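Local coordinates for protein carbonic anhydrase (Neosartorya fumigata, PDB 7COI) that probably catalyses the reversible hydration of carbon dioxide to hydrogencarbonate as a zinc-dependent carbonic anhydrase of the beta class, at residues Phe160-Leu165 with Leu242-Glu247; Leu226-Gly231 with Arg265-Ala270. One frame throughout, in Å; residues are numbered along the deposited sequence.

Contact 1 of 2, residues Phe160-Leu165 with Leu242-Glu247; sequences FAVRHL and LEAMQE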
loop_
_atom_site.group_PDB
_atom_site.type_symbol
_atom_site.label_atom_id
_atom_site.label_comp_id
_atom_site.label_asym_id
_atom_site.label_seq_id
_atom_site.Cartn_x
_atom_site.Cartn_y
_atom_site.Cartn_z
ATOM N N PHE A 160 7.808 2.272 15.066
ATOM C CA PHE A 160 9.223 2.336 15.502
ATOM C C PHE A 160 9.393 3.473 16.522
ATOM O O PHE A 160 9.969 3.237 17.602
ATOM C CB PHE A 160 10.153 2.494 14.313
ATOM C CG PHE A 160 11.586 2.199 14.652
ATOM C CD1 PHE A 160 12.394 3.162 15.226
ATOM C CD2 PHE A 160 12.133 0.970 14.334
ATOM C CE1 PHE A 160 13.711 2.882 15.546
ATOM C CE2 PHE A 160 13.460 0.687 14.651
ATOM C CZ PHE A 160 14.244 1.648 15.241
ATOM N N ALA A 161 8.869 4.663 16.224
ATOM C CA ALA A 161 9.046 5.840 17.093
ATOM C C ALA A 161 8.365 5.575 18.454
ATOM O O ALA A 161 8.945 5.919 19.504
ATOM C CB ALA A 161 8.485 7.063 16.452
ATOM N N VAL A 162 7.135 5.092 18.426
ATOM C CA VAL A 162 6.289 5.031 19.646
ATOM C C VAL A 162 6.696 3.825 20.493
ATOM O O VAL A 162 6.914 4.001 21.714
ATOM C CB VAL A 162 4.794 5.058 19.322
ATOM C CG1 VAL A 162 3.973 4.895 20.589
ATOM C CG2 VAL A 162 4.414 6.345 18.640
ATOM N N ARG A 163 6.843 2.643 19.904
ATOM C CA ARG A 163 7.096 1.422 20.698
ATOM C C ARG A 163 8.587 1.299 21.002
ATOM O O ARG A 163 8.928 0.962 22.156
ATOM C CB ARG A 163 6.585 0.163 20.004
ATOM C CG ARG A 163 6.820 -1.126 20.794
ATOM C CD ARG A 163 6.146 -2.342 20.186
ATOM N NE ARG A 163 4.705 -2.160 20.027
ATOM C CZ ARG A 163 3.809 -2.254 21.036
ATOM N NH1 ARG A 163 4.210 -2.490 22.279
ATOM N NH2 ARG A 163 2.516 -2.083 20.821
ATOM N N HIS A 164 9.460 1.518 20.016
ATOM C CA HIS A 164 10.893 1.174 20.124
ATOM C C HIS A 164 11.687 2.376 20.665
ATOM O O HIS A 164 12.413 2.189 21.625
ATOM C CB HIS A 164 11.385 0.579 18.821
ATOM C CG HIS A 164 10.695 -0.702 18.524
ATOM N ND1 HIS A 164 10.905 -1.828 19.288
ATOM C CD2 HIS A 164 9.761 -1.036 17.608
ATOM C CE1 HIS A 164 10.159 -2.819 18.816
ATOM N NE2 HIS A 164 9.445 -2.351 17.778
ATOM N N LEU A 165 11.515 3.588 20.146
ATOM C CA LEU A 165 12.262 4.751 20.670
ATOM C C LEU A 165 11.504 5.390 21.844
ATOM O O LEU A 165 12.117 6.215 22.536
ATOM C CB LEU A 165 12.484 5.752 19.524
ATOM C CG LEU A 165 13.331 5.223 18.361
ATOM C CD1 LEU A 165 13.494 6.304 17.290
ATOM C CD2 LEU A 165 14.695 4.715 18.832
ATOM N N LEU A 242 -2.487 4.756 21.236
ATOM C CA LEU A 242 -3.431 4.805 22.397
ATOM C C LEU A 242 -2.757 4.205 23.638
ATOM O O LEU A 242 -2.906 4.803 24.732
ATOM C CB LEU A 242 -4.721 4.061 22.055
ATOM C CG LEU A 242 -5.573 4.733 20.991
ATOM C CD1 LEU A 242 -6.604 3.773 20.436
ATOM C CD2 LEU A 242 -6.222 5.990 21.523
ATOM N N GLU A 243 -2.047 3.093 23.488
ATOM C CA GLU A 243 -1.308 2.429 24.591
ATOM C C GLU A 243 -0.312 3.429 25.219
ATOM O O GLU A 243 -0.250 3.555 26.466
ATOM C CB GLU A 243 -0.571 1.183 24.097
ATOM C CG GLU A 243 -1.438 0.002 23.691
ATOM C CD GLU A 243 -0.677 -1.006 22.827
ATOM O OE1 GLU A 243 0.584 -1.068 22.956
ATOM O OE2 GLU A 243 -1.312 -1.687 21.975
ATOM N N ALA A 244 0.466 4.144 24.400
ATOM C CA ALA A 244 1.507 5.095 24.864
ATOM C C ALA A 244 0.854 6.306 25.526
ATOM O O ALA A 244 1.446 6.868 26.482
ATOM C CB ALA A 244 2.397 5.521 23.712
ATOM N N MET A 245 -0.303 6.733 25.037
ATOM C CA MET A 245 -1.018 7.877 25.644
ATOM C C MET A 245 -1.450 7.479 27.072
ATOM O O MET A 245 -1.262 8.287 27.972
ATOM C CB MET A 245 -2.209 8.294 24.796
ATOM C CG MET A 245 -1.772 8.927 23.500
ATOM S SD MET A 245 -3.146 9.180 22.405
ATOM C CE MET A 245 -3.710 10.793 22.944
ATOM N N GLN A 246 -1.958 6.273 27.274
ATOM C CA GLN A 246 -2.388 5.750 28.612
ATOM C C GLN A 246 -1.181 5.430 29.516
ATOM O O GLN A 246 -1.219 5.784 30.721
ATOM C CB GLN A 246 -3.231 4.497 28.410
ATOM C CG GLN A 246 -4.551 4.764 27.723
ATOM C CD GLN A 246 -5.469 3.586 27.934
ATOM O OE1 GLN A 246 -6.529 3.711 28.539
ATOM N NE2 GLN A 246 -5.065 2.426 27.439
ATOM N N GLU A 247 -0.146 4.786 28.975
ATOM C CA GLU A 247 1.014 4.277 29.737
ATOM C C GLU A 247 1.970 5.410 30.163
ATOM O O GLU A 247 2.476 5.334 31.318
ATOM C CB GLU A 247 1.747 3.213 28.923
ATOM C CG GLU A 247 3.040 2.767 29.586
ATOM C CD GLU A 247 4.331 3.435 29.089
ATOM O OE1 GLU A 247 4.443 3.674 27.855
ATOM O OE2 GLU A 247 5.267 3.653 29.909
#

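Contact 2 of 2, residues Leu226-Gly231 with Arg265-Ala270; sequences LNVKEG and RQLDAA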
loop_
_atom_site.group_PDB
_atom_site.type_symbol
_atom_site.label_atom_id
_atom_site.label_comp_id
_atom_site.label_asym_id
_atom_site.label_seq_id
_atom_site.Cartn_x
_atom_site.Cartn_y
_atom_site.Cartn_z
ATOM N N LEU A 226 -7.449 21.300 8.378
ATOM C CA LEU A 226 -8.396 20.162 8.473
ATOM C C LEU A 226 -7.615 18.857 8.274
ATOM O O LEU A 226 -7.883 17.889 8.988
ATOM C CB LEU A 226 -9.507 20.323 7.439
ATOM C CG LEU A 226 -10.530 21.426 7.733
ATOM C CD1 LEU A 226 -11.370 21.605 6.505
ATOM C CD2 LEU A 226 -11.361 21.091 8.962
ATOM N N ASN A 227 -6.610 18.874 7.403
ATOM C CA ASN A 227 -5.756 17.683 7.122
ATOM C C ASN A 227 -4.922 17.334 8.349
ATOM O O ASN A 227 -4.787 16.119 8.685
ATOM C CB ASN A 227 -4.919 17.926 5.874
ATOM C CG ASN A 227 -4.085 16.723 5.515
ATOM O OD1 ASN A 227 -4.617 15.615 5.477
ATOM N ND2 ASN A 227 -2.784 16.946 5.306
ATOM N N VAL A 228 -4.342 18.333 9.031
ATOM C CA VAL A 228 -3.546 18.072 10.258
ATOM C C VAL A 228 -4.496 17.474 11.294
ATOM O O VAL A 228 -4.141 16.496 11.935
ATOM C CB VAL A 228 -2.848 19.349 10.776
ATOM C CG1 VAL A 228 -2.278 19.131 12.165
ATOM C CG2 VAL A 228 -1.761 19.830 9.800
ATOM N N LYS A 229 -5.681 18.036 11.458
ATOM C CA LYS A 229 -6.606 17.544 12.523
ATOM C C LYS A 229 -7.050 16.110 12.220
ATOM O O LYS A 229 -7.116 15.293 13.130
ATOM C CB LYS A 229 -7.771 18.521 12.648
ATOM C CG LYS A 229 -7.406 19.821 13.340
ATOM C CD LYS A 229 -8.471 20.895 13.151
ATOM C CE LYS A 229 -8.104 22.224 13.779
ATOM N NZ LYS A 229 -9.033 23.303 13.371
ATOM N N GLU A 230 -7.362 15.807 10.969
ATOM C CA GLU A 230 -7.772 14.460 10.520
ATOM C C GLU A 230 -6.595 13.502 10.709
ATOM O O GLU A 230 -6.827 12.336 11.137
ATOM C CB GLU A 230 -8.269 14.495 9.070
ATOM C CG GLU A 230 -9.016 13.223 8.681
ATOM C CD GLU A 230 -10.300 12.970 9.475
ATOM O OE1 GLU A 230 -10.849 13.965 10.027
ATOM O OE2 GLU A 230 -10.736 11.786 9.536
ATOM N N GLY A 231 -5.364 13.963 10.467
ATOM C CA GLY A 231 -4.167 13.118 10.662
ATOM C C GLY A 231 -3.992 12.786 12.123
ATOM O O GLY A 231 -3.619 11.672 12.428
ATOM N N ARG A 265 2.741 27.636 14.233
ATOM C CA ARG A 265 1.573 27.914 15.126
ATOM C C ARG A 265 0.879 26.610 15.503
ATOM O O ARG A 265 0.795 25.658 14.662
ATOM C CB ARG A 265 0.618 28.938 14.531
ATOM C CG ARG A 265 0.018 28.548 13.208
ATOM C CD ARG A 265 -0.835 29.686 12.681
ATOM N NE ARG A 265 -1.404 29.416 11.365
ATOM C CZ ARG A 265 -2.544 28.752 11.135
ATOM N NH1 ARG A 265 -3.236 28.241 12.143
ATOM N NH2 ARG A 265 -2.974 28.591 9.896
ATOM N N GLN A 266 0.442 26.522 16.770
ATOM C CA GLN A 266 -0.333 25.361 17.280
ATOM C C GLN A 266 -1.780 25.455 16.788
ATOM O O GLN A 266 -2.353 26.558 16.783
ATOM C CB GLN A 266 -0.298 25.264 18.803
ATOM C CG GLN A 266 1.073 24.951 19.334
ATOM C CD GLN A 266 1.033 24.620 20.795
ATOM O OE1 GLN A 266 0.657 23.524 21.210
ATOM N NE2 GLN A 266 1.433 25.602 21.571
ATOM N N LEU A 267 -2.347 24.322 16.391
ATOM C CA LEU A 267 -3.802 24.184 16.144
ATOM C C LEU A 267 -4.479 23.730 17.433
ATOM O O LEU A 267 -3.871 22.862 18.153
ATOM C CB LEU A 267 -4.024 23.166 15.029
ATOM C CG LEU A 267 -3.376 23.553 13.706
ATOM C CD1 LEU A 267 -3.672 22.515 12.655
ATOM C CD2 LEU A 267 -3.831 24.934 13.274
ATOM N N ASP A 268 -5.672 24.283 17.695
ATOM C CA ASP A 268 -6.547 23.917 18.845
ATOM C C ASP A 268 -6.813 22.414 18.848
ATOM O O ASP A 268 -6.623 21.772 19.901
ATOM C CB ASP A 268 -7.878 24.668 18.792
ATOM C CG ASP A 268 -7.720 26.168 18.953
ATOM O OD1 ASP A 268 -6.896 26.584 19.798
ATOM O OD2 ASP A 268 -8.417 26.907 18.223
ATOM N N ALA A 269 -7.244 21.876 17.713
ATOM C CA ALA A 269 -7.313 20.415 17.483
ATOM C C ALA A 269 -7.986 19.737 18.696
ATOM O O ALA A 269 -7.512 18.661 19.139
ATOM C CB ALA A 269 -5.908 19.899 17.221
ATOM N N ALA A 270 -9.055 20.353 19.218
ATOM C CA ALA A 270 -9.870 19.834 20.337
ATOM C C ALA A 270 -10.708 18.646 19.844
ATOM O O ALA A 270 -11.204 18.680 18.697
ATOM C CB ALA A 270 -10.729 20.938 20.911
#

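Contact 1 of 2, residues Phe160-Leu165 with Leu242-Glu247
Glu-243 is the first residue of 242-247 to meet the other helix, through one carboxylate oxygen. OE1 of Glu-243 accepts from NH2 of Arg-163 at 3.1 Å, a hydrogen-bonded salt bridge that is clearly bent, with an N-H...O angle of 146°. The nitrogen comes to OE1 on the syn side, a little out of the carboxylate plane, while the oxygen lies at the edge of the guanidinium, slightly tilted from its plane. The two flat groups are turned 53° against each other. OE2 of Glu-243 stays 4.0 Å from NH2 of Arg-163, so the pairing is single-pronged. Arg-163 leaves its backbone with CG anti to N, then bends at chi3 (-57°), and this brings the guanidinium across to the carboxylate. Both groups are held from their own helices as well: NE of Arg-163 pairs with Glu-159, and OE2 of Glu-243 is hydrogen-bonded to Ser-239.

The elements joined are helix 152-164, which in this alpha/beta fold follows strand 137-142 and precedes strand 169-175 in the chain, and helix 239-248, which precedes the parallel strand 251-257.

One residue further on, Ala-244 makes the buried part of the contact. CB of Ala-244 lies 3.6 Å from CG1 of Val-162, the methyl set anti to the backbone N. The two segments come closest here, with 7.1 Å between CA of Val-162 and CA of Ala-244.

Contact 2 of 2, residues Leu226-Gly231 with Arg265-Ala270
Val-228 and Leu-267 point their side chains at each other and meet at an oblique crossing. A single methyl of the leucine does the touching: CD1 of Leu-267 lies 3.7 Å from CG1 of Val-228 and 3.8 Å from CB of Val-228, so it rests on the valine's branch point as well as on one arm. That arm is the one set anti to the backbone N by chi1 of 169°. The leucine reaches it with CG anti to its own carbonyl carbon and CD1 anti to CA (chi2 -179°).

Lys-229, the next residue of the helix, extends toward the other segment and touches it with its methylenes. CE of Lys-229 is 4.0 Å from the backbone N of Ala-269, and CG of Lys-229 is 4.2 Å from CB of Ala-269. These are loose van der Waals approaches, and Ala-269 is poorly ordered.

The contact sets helix 216-236 against the edge, within this chain, of the mixed sheet of the beta-class carbonic anhydrase fold, where strand 264-266 runs antiparallel to 251-257. Ile-256 of that neighbouring strand packs on both Val-228 and Leu-267, which carries the apolar patch into the sheet. The side chain of Val-228 is about 8 Å from that of His-175, a zinc ligand.

NZ of Lys-229 and OD2 of the poorly ordered Asp-268 are 6.1 Å apart and form no salt bridge; Arg-265 forms one with Glu-225 of helix 216-236.

How the contacts relate
The two contacts share no helix or strand, but helices 216-236 and 239-248 follow each other in the chain, and the segments alternate along it. Their centres are 20 Å apart and their nearest atoms about 10 Å, so they do not touch. Both are partly buried. Contact 1 joins two helices, its centre about 17 Å from the chain centre, against about 11 Å for contact 2, and lies away from the annotated sites; it combines a buried apolar pair with a charged pair at its margin. Contact 2 joins a helix to the strand end and following loop, buries more surface (192 against 122 Å²), and touches through van der Waals contacts.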